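Side-chain contacts in heterokaryon incompatibility protein s (PDB 2WVQ), which drives heterokaryon incompatibility in Podospora anserina, forming the [het-s] prion through a prion domain that follows the helical globular domain described here: residues Ala19-Asn24 with Glu90-Phe95; Ala27-Val32 with Leu47-Ala52; Lys53-Arg58 with Gln166-Val171. The protein carries 2 engineered substitutions. All blocks are in the same frame, centred on the assembly; numbering follows the deposited sequence. Where two conformers were deposited one is given.

Contact 1: residues Ala19-Asn24 with Glu90-Phe95; sequences AGLFNN and EILLLF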
loop_
_atom_site.group_PDB
_atom_site.type_symbol
_atom_site.label_atom_id
_atom_site.label_comp_id
_atom_site.label_asym_id
_atom_site.label_seq_id
_atom_site.Cartn_x
_atom_site.Cartn_y
_atom_site.Cartn_z
ATOM N N ALA A 19 -15.240 -7.376 -14.069
ATOM C CA ALA A 19 -16.073 -6.193 -14.341
ATOM C C ALA A 19 -16.690 -5.616 -13.056
ATOM O O ALA A 19 -16.723 -4.387 -12.831
ATOM C CB ALA A 19 -17.183 -6.544 -15.376
ATOM N N GLY A 20 -17.173 -6.514 -12.236
ATOM C CA GLY A 20 -17.752 -6.182 -10.951
ATOM C C GLY A 20 -16.741 -5.581 -9.986
ATOM O O GLY A 20 -17.053 -4.582 -9.331
ATOM N N LEU A 21 -15.533 -6.159 -9.915
ATOM C CA LEU A 21 -14.396 -5.581 -9.135
ATOM C C LEU A 21 -13.902 -4.251 -9.726
ATOM O O LEU A 21 -13.679 -3.278 -8.998
ATOM C CB LEU A 21 -13.233 -6.581 -9.064
ATOM C CG LEU A 21 -13.458 -7.931 -8.343
ATOM C CD1 LEU A 21 -12.391 -8.987 -8.709
ATOM C CD2 LEU A 21 -13.623 -7.775 -6.812
ATOM N N PHE A 22 -13.767 -4.193 -11.054
ATOM C CA PHE A 22 -13.420 -2.940 -11.758
ATOM C C PHE A 22 -14.369 -1.795 -11.469
ATOM O O PHE A 22 -13.909 -0.689 -11.140
ATOM C CB PHE A 22 -13.320 -3.122 -13.278
ATOM C CG PHE A 22 -13.142 -1.827 -14.022
ATOM C CD1 PHE A 22 -11.866 -1.278 -14.189
ATOM C CD2 PHE A 22 -14.224 -1.155 -14.525
ATOM C CE1 PHE A 22 -11.697 -0.069 -14.857
ATOM C CE2 PHE A 22 -14.072 0.077 -15.231
ATOM C CZ PHE A 22 -12.812 0.606 -15.396
ATOM N N ASN A 23 -15.678 -2.040 -11.592
ATOM C CA ASN A 23 -16.694 -0.988 -11.346
ATOM C C ASN A 23 -16.671 -0.501 -9.890
ATOM O O ASN A 23 -16.847 0.682 -9.631
ATOM C CB ASN A 23 -18.114 -1.394 -11.800
ATOM C CG ASN A 23 -18.233 -1.525 -13.344
ATOM O OD1 ASN A 23 -17.713 -0.692 -14.098
ATOM N ND2 ASN A 23 -18.858 -2.597 -13.792
ATOM N N ASN A 24 -16.395 -1.424 -8.977
ATOM C CA ASN A 24 -16.138 -1.090 -7.547
ATOM C C ASN A 24 -14.937 -0.176 -7.279
ATOM O O ASN A 24 -15.037 0.741 -6.444
ATOM C CB ASN A 24 -16.114 -2.382 -6.702
ATOM C CG ASN A 24 -17.496 -3.069 -6.664
ATOM O OD1 ASN A 24 -18.515 -2.431 -6.959
ATOM N ND2 ASN A 24 -17.541 -4.350 -6.294
ATOM N N GLU A 90 -6.114 -5.764 -6.005
ATOM C CA GLU A 90 -5.090 -4.929 -5.358
ATOM C C GLU A 90 -5.430 -3.404 -5.294
ATOM O O GLU A 90 -5.120 -2.749 -4.286
ATOM C CB GLU A 90 -3.704 -5.207 -5.940
ATOM C CG GLU A 90 -2.626 -5.259 -4.802
ATOM C CD GLU A 90 -1.229 -5.488 -5.289
ATOM O OE1 GLU A 90 -0.308 -4.815 -4.774
ATOM O OE2 GLU A 90 -1.035 -6.349 -6.186
ATOM N N ILE A 91 -6.103 -2.843 -6.310
ATOM C CA ILE A 91 -6.605 -1.435 -6.194
ATOM C C ILE A 91 -7.616 -1.322 -5.031
ATOM O O ILE A 91 -7.565 -0.359 -4.246
ATOM C CB ILE A 91 -7.208 -0.848 -7.557
ATOM C CG1 ILE A 91 -6.117 -0.714 -8.603
ATOM C CG2 ILE A 91 -7.867 0.545 -7.341
ATOM C CD1 ILE A 91 -6.616 -0.586 -10.066
ATOM N N LEU A 92 -8.501 -2.313 -4.912
ATOM C CA LEU A 92 -9.432 -2.403 -3.789
ATOM C C LEU A 92 -8.769 -2.430 -2.396
ATOM O O LEU A 92 -9.224 -1.723 -1.484
ATOM C CB LEU A 92 -10.398 -3.585 -3.948
ATOM C CG LEU A 92 -11.838 -3.373 -4.506
ATOM C CD1 LEU A 92 -12.103 -2.077 -5.193
ATOM C CD2 LEU A 92 -12.432 -4.555 -5.294
ATOM N N LEU A 93 -7.738 -3.271 -2.250
ATOM C CA LEU A 93 -6.885 -3.333 -1.026
ATOM C C LEU A 93 -6.225 -1.972 -0.702
ATOM O O LEU A 93 -6.089 -1.596 0.466
ATOM C CB LEU A 93 -5.807 -4.409 -1.204
ATOM C CG LEU A 93 -5.903 -5.835 -0.656
ATOM C CD1 LEU A 93 -7.311 -6.306 -0.373
ATOM C CD2 LEU A 93 -5.164 -6.814 -1.540
ATOM N N LEU A 94 -5.769 -1.296 -1.739
ATOM C CA LEU A 94 -5.221 0.052 -1.688
ATOM C C LEU A 94 -6.149 1.069 -0.992
ATOM O O LEU A 94 -5.716 1.865 -0.153
ATOM C CB LEU A 94 -4.918 0.513 -3.139
ATOM C CG LEU A 94 -4.118 1.788 -3.378
ATOM C CD1 LEU A 94 -2.824 1.693 -2.530
ATOM C CD2 LEU A 94 -3.769 1.904 -4.870
ATOM N N PHE A 95 -7.422 1.040 -1.370
ATOM C CA PHE A 95 -8.452 1.905 -0.822
ATOM C C PHE A 95 -8.883 1.426 0.586
ATOM O O PHE A 95 -9.095 2.246 1.486
ATOM C CB PHE A 95 -9.663 1.976 -1.801
ATOM C CG PHE A 95 -9.471 2.951 -2.954
ATOM C CD1 PHE A 95 -9.176 2.487 -4.251
ATOM C CD2 PHE A 95 -9.586 4.329 -2.737
ATOM C CE1 PHE A 95 -8.964 3.402 -5.327
ATOM C CE2 PHE A 95 -9.427 5.283 -3.822
ATOM C CZ PHE A 95 -9.111 4.814 -5.107
#
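Helix residues Asn24 and Leu92 bring the two backbones nearest, 7.8 Å from CA to CA, and the chains run in broadly the same direction past each other. One side chain does most of the bridging. Leu92 points toward the opposite helix, and its two methyls part to meet neighbouring turns. CD2 of Leu92 reaches CD2 of Leu21 at 3.8 Å, the two leucines crossing at about a right angle. CD1 of Leu92 goes instead to the next turn, where it rests 4.0 Å from the backbone C of Asn24 and 4.3 Å from its CB, so the asparagine offers its main chain and the root of its side chain and not its amide. Leu21 carries CG beside the backbone N (chi1 -63°), which brings its CD2 to the methyl of Leu92. Leu92 itself is nearly eclipsed about its second torsion (chi2 15°), so the exact places of its methyls deserve some caution. No hydrogen bond spans this small van der Waals contact, which lies at the surface and buries 131 Å².

Cys25 and Cys28 of helix 18-28 also touch Leu92; together with Leu21 and Asn24 they form the four-residue hole that receives it, in knobs-into-holes fashion. Behind the contact, Phe22 turns to Trp59 of helix 42-62, while Ile91 packs on Phe170 of helix 157-176. Glu90 faces the dimer interface, forming a salt bridge with Arg104 of the second subunit, so helix 79-108 lies between helix 18-28 and the neighbouring chain.

Contact 2: residues Ala27-Val32 with Leu47-Ala52; sequences ACFEYV and LRLDIA. Engineered in segment 27-32: Ala27 (natural residue Asp).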
loop_
_atom_site.group_PDB
_atom_site.type_symbol
_atom_site.label_atom_id
_atom_site.label_comp_id
_atom_site.label_asym_id
_atom_site.label_seq_id
_atom_site.Cartn_x
_atom_site.Cartn_y
_atom_site.Cartn_z
ATOM N N ALA A 27 -15.843 3.315 -8.401
ATOM C CA ALA A 27 -16.729 3.865 -7.366
ATOM C C ALA A 27 -16.024 4.251 -6.047
ATOM O O ALA A 27 -16.536 5.135 -5.331
ATOM C CB ALA A 27 -17.919 2.959 -7.115
ATOM N N CYS A 28 -14.866 3.644 -5.752
ATOM C CA CYS A 28 -14.035 3.972 -4.546
ATOM C C CYS A 28 -13.656 5.426 -4.474
ATOM O O CYS A 28 -13.689 5.999 -3.402
ATOM C CB CYS A 28 -12.747 3.161 -4.469
ATOM S SG CYS A 28 -12.899 1.448 -3.824
ATOM N N PHE A 29 -13.261 5.988 -5.612
ATOM C CA PHE A 29 -12.971 7.410 -5.761
ATOM C C PHE A 29 -14.079 8.403 -5.312
ATOM O O PHE A 29 -13.770 9.514 -4.910
ATOM C CB PHE A 29 -12.554 7.742 -7.211
ATOM C CG PHE A 29 -11.148 7.257 -7.610
ATOM C CD1 PHE A 29 -10.961 6.008 -8.277
ATOM C CD2 PHE A 29 -10.051 8.060 -7.389
ATOM C CE1 PHE A 29 -9.685 5.564 -8.656
ATOM C CE2 PHE A 29 -8.753 7.638 -7.799
ATOM C CZ PHE A 29 -8.579 6.370 -8.436
ATOM N N GLU A 30 -15.336 7.996 -5.373
ATOM C CA GLU A 30 -16.454 8.873 -5.046
ATOM C C GLU A 30 -16.605 9.139 -3.544
ATOM O O GLU A 30 -17.128 10.164 -3.142
ATOM C CB GLU A 30 -17.742 8.285 -5.618
ATOM C CG GLU A 30 -17.846 8.544 -7.116
ATOM C CD GLU A 30 -18.667 7.529 -7.877
ATOM O OE1 GLU A 30 -18.415 7.397 -9.092
ATOM O OE2 GLU A 30 -19.568 6.890 -7.285
ATOM N N TYR A 31 -16.168 8.203 -2.725
ATOM C CA TYR A 31 -16.320 8.345 -1.271
ATOM C C TYR A 31 -15.196 9.191 -0.636
ATOM O O TYR A 31 -15.216 9.417 0.592
ATOM C CB TYR A 31 -16.447 6.960 -0.624
ATOM C CG TYR A 31 -17.549 6.139 -1.254
ATOM C CD1 TYR A 31 -17.259 5.152 -2.210
ATOM C CD2 TYR A 31 -18.900 6.377 -0.933
ATOM C CE1 TYR A 31 -18.287 4.405 -2.815
ATOM C CE2 TYR A 31 -19.934 5.632 -1.543
ATOM C CZ TYR A 31 -19.616 4.645 -2.476
ATOM O OH TYR A 31 -20.629 3.899 -3.058
ATOM N N VAL A 32 -14.228 9.653 -1.442
ATOM C CA VAL A 32 -13.051 10.331 -0.865
ATOM C C VAL A 32 -13.031 11.869 -0.798
ATOM O O VAL A 32 -13.191 12.588 -1.787
ATOM C CB VAL A 32 -11.641 9.634 -1.131
ATOM C CG1 VAL A 32 -11.631 8.644 -2.295
ATOM C CG2 VAL A 32 -10.446 10.630 -1.118
ATOM N N LEU A 47 -8.077 17.381 -8.451
ATOM C CA LEU A 47 -7.951 17.116 -9.901
ATOM C C LEU A 47 -7.039 15.909 -10.230
ATOM O O LEU A 47 -7.326 15.182 -11.180
ATOM C CB LEU A 47 -7.545 18.381 -10.685
ATOM C CG LEU A 47 -8.571 19.540 -10.713
ATOM C CD1 LEU A 47 -7.996 20.813 -11.266
ATOM C CD2 LEU A 47 -9.861 19.181 -11.448
ATOM N N ARG A 48 -5.940 15.720 -9.477
ATOM C CA ARG A 48 -5.044 14.558 -9.632
ATOM C C ARG A 48 -5.793 13.235 -9.373
ATOM O O ARG A 48 -5.628 12.260 -10.127
ATOM C CB ARG A 48 -3.835 14.617 -8.681
ATOM C CG ARG A 48 -2.967 15.822 -8.725
ATOM C CD ARG A 48 -1.802 15.671 -9.694
ATOM N NE ARG A 48 -0.854 14.617 -9.321
ATOM C CZ ARG A 48 0.183 14.246 -10.081
ATOM N NH1 ARG A 48 0.396 14.844 -11.256
ATOM N NH2 ARG A 48 1.007 13.281 -9.672
ATOM N N LEU A 49 -6.613 13.210 -8.320
ATOM C CA LEU A 49 -7.543 12.102 -8.045
ATOM C C LEU A 49 -8.602 11.851 -9.162
ATOM O O LEU A 49 -8.853 10.693 -9.546
ATOM C CB LEU A 49 -8.250 12.333 -6.707
ATOM C CG LEU A 49 -8.196 11.435 -5.457
ATOM C CD1 LEU A 49 -6.977 10.473 -5.279
ATOM C CD2 LEU A 49 -8.425 12.279 -4.206
ATOM N N ASP A 50 -9.223 12.921 -9.659
ATOM C CA ASP A 50 -10.233 12.812 -10.732
ATOM C C ASP A 50 -9.598 12.263 -12.012
ATOM O O ASP A 50 -10.238 11.520 -12.751
ATOM C CB ASP A 50 -10.897 14.170 -11.048
ATOM C CG ASP A 50 -11.588 14.834 -9.822
ATOM O OD1 ASP A 50 -11.742 16.074 -9.865
ATOM O OD2 ASP A 50 -12.011 14.158 -8.847
ATOM N N ILE A 51 -8.360 12.667 -12.284
ATOM C CA ILE A 51 -7.601 12.180 -13.436
ATOM C C ILE A 51 -7.223 10.709 -13.332
ATOM O O ILE A 51 -7.329 9.989 -14.341
ATOM C CB ILE A 51 -6.390 13.075 -13.772
ATOM C CG1 ILE A 51 -6.877 14.411 -14.329
ATOM C CG2 ILE A 51 -5.451 12.413 -14.782
ATOM C CD1 ILE A 51 -5.822 15.481 -14.229
ATOM N N ALA A 52 -6.800 10.253 -12.149
ATOM C CA ALA A 52 -6.522 8.819 -11.930
ATOM C C ALA A 52 -7.791 7.993 -12.126
ATOM O O ALA A 52 -7.752 6.874 -12.713
ATOM C CB ALA A 52 -5.919 8.557 -10.537
#
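Along 47-52, Leu49 is the first residue to meet the opposite segment, and it does so with both backbone and side chain. Its carbonyl O lies 3.5 Å from CE2 of Phe29, approached obliquely by the ring. Higher up the same residue, CD1 comes to 4.2 Å from that CE2, whereas CD2 turns to Val32 and meets its CG2 at 4.0 Å. The forked end of Leu49 is thus shared between an aromatic ring and a methyl of the branched valine. Asp50, next along, leaves this face: its carboxylate is buried, and hydrogen bonds from His130 to OD1 and from Gln46 to OD2 satisfy it. One turn beyond Leu49, Ala52 presents CB to the far end of the phenylalanine, 4.0 Å from CZ of Phe29. With CG of Phe29 beside its backbone N (chi1 -73°), the ring reaches across to span Leu49 and Ala52, a fully buried apolar contact without hydrogen bonds.

The contact joins segment 27-32, which carries on from helix 18-28, to helix 42-62 near the centre of the globular HeLo domain. Leu49 also packs on Leu160, Ile163 and Val164 of helix 157-176. Val32 begins strand 32-34 and touches Trp152 and Leu154 of strand 152-154, its parallel partner in a two-stranded sheet, while helix 124-140 flanks Leu47 and Ile51 on another side of helix 42-62.

Contact 3: residues Lys53-Arg58 with Gln166-Val171; sequences KARLSR and QVARFV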
loop_
_atom_site.group_PDB
_atom_site.type_symbol
_atom_site.label_atom_id
_atom_site.label_comp_id
_atom_site.label_asym_id
_atom_site.label_seq_id
_atom_site.Cartn_x
_atom_site.Cartn_y
_atom_site.Cartn_z
ATOM N N LYS A 53 -8.909 8.524 -11.636
ATOM C CA LYS A 53 -10.209 7.884 -11.824
ATOM C C LYS A 53 -10.587 7.881 -13.320
ATOM O O LYS A 53 -11.115 6.899 -13.822
ATOM C CB LYS A 53 -11.280 8.588 -10.997
ATOM C CG LYS A 53 -12.671 7.995 -11.116
ATOM C CD LYS A 53 -13.747 8.929 -10.503
ATOM C CE LYS A 53 -14.912 8.072 -9.980
ATOM N NZ LYS A 53 -16.077 8.887 -9.595
ATOM N N ALA A 54 -10.309 8.979 -14.019
ATOM C CA ALA A 54 -10.639 9.072 -15.468
ATOM C C ALA A 54 -9.806 8.065 -16.271
ATOM O O ALA A 54 -10.274 7.472 -17.252
ATOM C CB ALA A 54 -10.390 10.516 -16.000
ATOM N N ARG A 55 -8.566 7.871 -15.846
ATOM C CA ARG A 55 -7.661 7.021 -16.590
ATOM C C ARG A 55 -7.975 5.533 -16.390
ATOM O O ARG A 55 -7.877 4.717 -17.356
ATOM C CB ARG A 55 -6.221 7.343 -16.263
ATOM C CG ARG A 55 -5.265 6.687 -17.245
ATOM C CD ARG A 55 -3.925 6.502 -16.647
ATOM N NE ARG A 55 -3.107 5.523 -17.352
ATOM C CZ ARG A 55 -1.949 5.072 -16.883
ATOM N NH1 ARG A 55 -1.482 5.515 -15.709
ATOM N NH2 ARG A 55 -1.265 4.170 -17.565
ATOM N N LEU A 56 -8.365 5.192 -15.157
ATOM C CA LEU A 56 -8.843 3.857 -14.804
ATOM C C LEU A 56 -10.144 3.565 -15.592
ATOM O O LEU A 56 -10.289 2.506 -16.251
ATOM C CB LEU A 56 -9.085 3.732 -13.275
ATOM C CG LEU A 56 -9.677 2.422 -12.687
ATOM C CD1 LEU A 56 -8.814 1.223 -12.924
ATOM C CD2 LEU A 56 -10.042 2.498 -11.169
ATOM N N SER A 57 -11.077 4.498 -15.558
ATOM C CA SER A 57 -12.276 4.261 -16.343
ATOM C C SER A 57 -12.039 4.188 -17.878
ATOM O O SER A 57 -12.723 3.418 -18.533
ATOM C CB SER A 57 -13.417 5.182 -15.953
ATOM O OG SER A 57 -13.418 6.360 -16.691
ATOM N N ARG A 58 -11.098 4.971 -18.422
ATOM C CA ARG A 58 -10.709 4.874 -19.815
ATOM C C ARG A 58 -10.327 3.464 -20.193
ATOM O O ARG A 58 -10.703 3.013 -21.270
ATOM C CB ARG A 58 -9.619 5.862 -20.238
ATOM C CG ARG A 58 -9.491 6.090 -21.809
ATOM C CD ARG A 58 -8.301 6.990 -22.132
ATOM N NE ARG A 58 -8.395 8.228 -21.346
ATOM C CZ ARG A 58 -7.480 8.715 -20.495
ATOM N NH1 ARG A 58 -6.327 8.105 -20.301
ATOM N NH2 ARG A 58 -7.730 9.855 -19.851
ATOM N N GLN A 166 0.160 4.798 -6.975
ATOM C CA GLN A 166 -0.134 3.374 -7.128
ATOM C C GLN A 166 -1.247 3.091 -8.154
ATOM O O GLN A 166 -1.156 2.106 -8.886
ATOM C CB GLN A 166 -0.456 2.742 -5.782
ATOM C CG GLN A 166 0.746 2.700 -4.837
ATOM C CD GLN A 166 0.815 1.416 -4.041
ATOM O OE1 GLN A 166 1.008 1.444 -2.818
ATOM N NE2 GLN A 166 0.698 0.267 -4.731
ATOM N N VAL A 167 -2.280 3.934 -8.218
ATOM C CA VAL A 167 -3.340 3.743 -9.256
ATOM C C VAL A 167 -2.764 3.898 -10.665
ATOM O O VAL A 167 -3.093 3.094 -11.532
ATOM C CB VAL A 167 -4.678 4.543 -9.008
ATOM C CG1 VAL A 167 -5.664 4.453 -10.216
ATOM C CG2 VAL A 167 -5.423 4.016 -7.731
ATOM N N ALA A 168 -1.877 4.874 -10.872
ATOM C CA ALA A 168 -1.213 5.114 -12.161
ATOM C C ALA A 168 -0.394 3.903 -12.577
ATOM O O ALA A 168 -0.495 3.447 -13.721
ATOM C CB ALA A 168 -0.318 6.388 -12.121
ATOM N N ARG A 169 0.386 3.365 -11.635
ATOM C CA ARG A 169 1.156 2.148 -11.867
ATOM C C ARG A 169 0.278 0.921 -12.137
ATOM O O ARG A 169 0.593 0.111 -13.001
ATOM C CB ARG A 169 2.176 1.867 -10.736
ATOM C CG ARG A 169 3.235 2.973 -10.509
ATOM C CD ARG A 169 3.576 3.755 -11.781
ATOM N NE ARG A 169 3.592 5.193 -11.497
ATOM C CZ ARG A 169 3.292 6.162 -12.362
ATOM N NH1 ARG A 169 2.920 5.879 -13.608
ATOM N NH2 ARG A 169 3.354 7.434 -11.962
ATOM N N PHE A 170 -0.837 0.800 -11.431
ATOM C CA PHE A 170 -1.738 -0.309 -11.670
ATOM C C PHE A 170 -2.400 -0.230 -13.062
ATOM O O PHE A 170 -2.591 -1.265 -13.684
ATOM C CB PHE A 170 -2.791 -0.439 -10.570
ATOM C CG PHE A 170 -2.281 -1.052 -9.273
ATOM C CD1 PHE A 170 -2.600 -0.464 -8.037
ATOM C CD2 PHE A 170 -1.520 -2.217 -9.264
ATOM C CE1 PHE A 170 -2.175 -1.039 -6.834
ATOM C CE2 PHE A 170 -1.085 -2.782 -8.065
ATOM C CZ PHE A 170 -1.411 -2.187 -6.849
ATOM N N VAL A 171 -2.737 0.981 -13.525
ATOM C CA VAL A 171 -3.351 1.188 -14.841
ATOM C C VAL A 171 -2.285 1.007 -15.940
ATOM O O VAL A 171 -2.626 0.559 -17.041
ATOM C CB VAL A 171 -4.202 2.521 -14.956
ATOM C CG1 VAL A 171 -4.831 2.679 -16.354
ATOM C CG2 VAL A 171 -5.317 2.575 -13.934
#
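Arg55 and Leu56 hold Val171 between them in a buried helix-to-helix contact at the heart of the domain, where helix 42-62 lies beside helix 157-176. The short axes run nearly parallel, at 17° and 9.9 Å apart at their closest. Backbones come nearest at Leu56 and Val171, with CA atoms 6.1 Å apart. Arg55 stretches across the gap: CG lies anti to the backbone N (chi1 -167°) and the chain stays extended as far as NE, sliding past Val171 in the opposite direction. One face of its guanidinium is covered by CG1 of Val171, displaced toward the rim, with NE of Arg55 3.5 Å from that methyl. The other methyl, CG2 of Val171, meets CD1 of Leu56 at 3.9 Å, the two side chains crossing at about a right angle.

In this helical HeLo domain the buried guanidinium of Arg55 is met by several polar partners. NH1 of Arg55 gives a weak hydrogen bond to the carbonyl O of Ala168, 3.0 Å long and bent to 122°, with CB of Ala168 at the edge of the guanidinium. The stronger partners lie further along helix 157-176, where Asp172 forms a salt bridge with NH2 and Glu175 another with NE. Between them these bonds should fix the rotation of the flat group. Asp172 uses its other oxygen for Arg169 and so bridges both arginines, one oxygen to each, with NH1 of Arg169 4.9 Å from NH1 of Arg55. On the side of helix 18-28, Leu56 continues into packing against Phe22, Cys25 and Val26.

Overall arrangement
The three contacts link four helices, contacts 2 and 3 in the buried interior and contact 1 at the surface, their centres 10 to 13 Å apart. Contacts 1 and 2 share helix 18-28 and meet through aromatic packing: Phe95 and Phe29 stack edge-to-face, with CZ of Phe95 3.7 Å from CE1 of Phe29. Contacts 2 and 3 follow each other on helix 42-62 and are joined where CG of Phe29 packs on CB of Lys53, 3.6 Å away. Phe29 also reaches Val167, its CZ 3.9 Å from CG1 of that valine. Contacts 1 and 3 interlock along the chain, and both touch the second subunit, whereas contact 2 stays inside its own chain.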